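Local coordinates for dihydrodipicolinate synthase (PDB 1XKY) that catalyses the condensation of pyruvate with aspartate semialdehyde, the step that commits carbon to lysine biosynthesis, on a TIM-barrel scaffold, at the potassium ion site. Residues are numbered along the deposited sequence; one frame, centred on the assembly and turned at random.

The potassium ion site. Residues 184-190, 192. With K (potassium ion), chain B; K (potassium ion), chain C.
The backbone leaves helix 178-187 at its C-terminal end, turns at Lys187 and runs extended through Thr188 and Ala189 towards strand 193-196. This helix-to-strand loop of the TIM barrel enters the strand at its N-terminal side, the face opposite the catalytic end. The turn aims main-chain carbonyl oxygens from both of its arms at a pair of potassium ions. The ions lie 3.9 Å apart, K (chain B) to K (chain C). Ile185 O, Thr188 O and water 1 each bind both of them, so these oxygens sit between two like charges and probably screen one from the other. The ions may stabilise the loop and may come from purification or crystallisation; the structure alone does not show a role.

The K of chain B has at least seven ligands. Ala189 O binds the K of chain B at 2.7 Å. Phe192 O is a long ligand of the K of chain B at 3.3 Å and brings in the backbone just before the strand. Water 2 also binds this ion.

Thr188 supplies a side-chain ligand. Its OG1 hydroxyl is tucked in the tight place beside both the backbone N and C (chi1 60°), which swings CG2 opposite the carbonyl carbon. This rotation puts Thr188 OG1 2.8 Å from the K of chain B. Thr188 OG1 also donates a hydrogen bond to Ile184 O at 2.8 Å. The donor lies above the carbonyl plane, and the angle at the carbonyl oxygen is 139°. Metal and helix carbonyl together fix the threonine's rotation, and the bond ties the loop back to the helix end. The carbonyl dipoles at this end should favour a cation.

The K of chain C has at least five ligands, placed near a square pyramid; further waters may be unseen at either ion. Glu186 O binds the K of chain C at 2.8 Å, while the glutamate side chain extends away. Water 3 is a further ligand.

Asp190 acts in the second shell. Its CG points opposite the carbonyl carbon (chi1 -68°), which turns the carboxylate towards the bridging water. The negative charge may help to balance the two cations. Asp190 OD1 reaches water 1 at 2.7 Å.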
# COMPACT_ATOMS: atom_id res chain seq x y z
N ILE A 184 -20.17 4.06 -9.63
CA ILE A 184 -20.72 5.41 -9.59
C ILE A 184 -21.62 5.63 -10.81
O ILE A 184 -22.76 6.08 -10.67
CB ILE A 184 -19.64 6.51 -9.53
CG1 ILE A 184 -18.78 6.35 -8.27
CG2 ILE A 184 -20.30 7.89 -9.51
CD1 ILE A 184 -17.45 7.08 -8.34
N ILE A 185 -21.11 5.29 -11.99
CA ILE A 185 -21.89 5.42 -13.24
C ILE A 185 -23.21 4.67 -13.09
O ILE A 185 -24.28 5.22 -13.39
CB ILE A 185 -21.08 4.94 -14.49
CG1 ILE A 185 -19.95 5.92 -14.78
CG2 ILE A 185 -22.00 4.80 -15.73
CD1 ILE A 185 -18.81 5.36 -15.61
N GLU A 186 -23.14 3.44 -12.59
CA GLU A 186 -24.33 2.58 -12.43
C GLU A 186 -25.36 3.17 -11.46
O GLU A 186 -26.55 3.23 -11.78
CB GLU A 186 -23.92 1.18 -11.95
CG GLU A 186 -25.10 0.23 -11.77
CD GLU A 186 -24.69 -1.19 -11.35
OE1 GLU A 186 -25.48 -2.12 -11.61
OE2 GLU A 186 -23.58 -1.37 -10.79
N LYS A 187 -24.90 3.62 -10.29
CA LYS A 187 -25.80 3.95 -9.19
C LYS A 187 -26.29 5.40 -9.18
O LYS A 187 -27.12 5.75 -8.36
CB LYS A 187 -25.14 3.61 -7.85
CG LYS A 187 -24.93 2.11 -7.64
CD LYS A 187 -24.33 1.79 -6.30
CE LYS A 187 -24.43 0.31 -5.97
NZ LYS A 187 -23.67 -0.04 -4.74
N THR A 188 -25.79 6.23 -10.09
CA THR A 188 -26.24 7.62 -10.20
C THR A 188 -27.15 7.78 -11.42
O THR A 188 -27.14 6.94 -12.32
CB THR A 188 -25.05 8.62 -10.30
OG1 THR A 188 -24.25 8.33 -11.46
CG2 THR A 188 -24.19 8.56 -9.06
N ALA A 189 -27.90 8.87 -11.47
CA ALA A 189 -28.81 9.15 -12.57
C ALA A 189 -28.06 9.48 -13.86
O ALA A 189 -26.85 9.75 -13.84
CB ALA A 189 -29.74 10.31 -12.20
N ASP A 190 -28.78 9.47 -14.98
CA ASP A 190 -28.16 9.76 -16.28
C ASP A 190 -27.60 11.17 -16.39
O ASP A 190 -26.66 11.40 -17.15
CB ASP A 190 -29.15 9.49 -17.41
CG ASP A 190 -29.47 8.00 -17.57
OD1 ASP A 190 -28.81 7.16 -16.92
OD2 ASP A 190 -30.39 7.68 -18.35
N PHE A 192 -26.00 12.74 -14.12
CA PHE A 192 -24.81 12.86 -13.31
C PHE A 192 -23.63 12.23 -14.06
O PHE A 192 -23.62 11.03 -14.32
CB PHE A 192 -24.99 12.20 -11.95
CG PHE A 192 -23.83 12.41 -11.04
CD1 PHE A 192 -23.72 13.57 -10.28
CD2 PHE A 192 -22.80 11.47 -10.97
CE1 PHE A 192 -22.64 13.77 -9.45
CE2 PHE A 192 -21.71 11.67 -10.15
CZ PHE A 192 -21.62 12.81 -9.39
K K B . -24.87 8.00 -14.16
K K C . -27.17 4.81 -13.95
O HOH W 1 -26.40 6.56 -15.80
O HOH W 2 -22.48 8.65 -14.87
O HOH W 3 -25.54 3.07 -15.96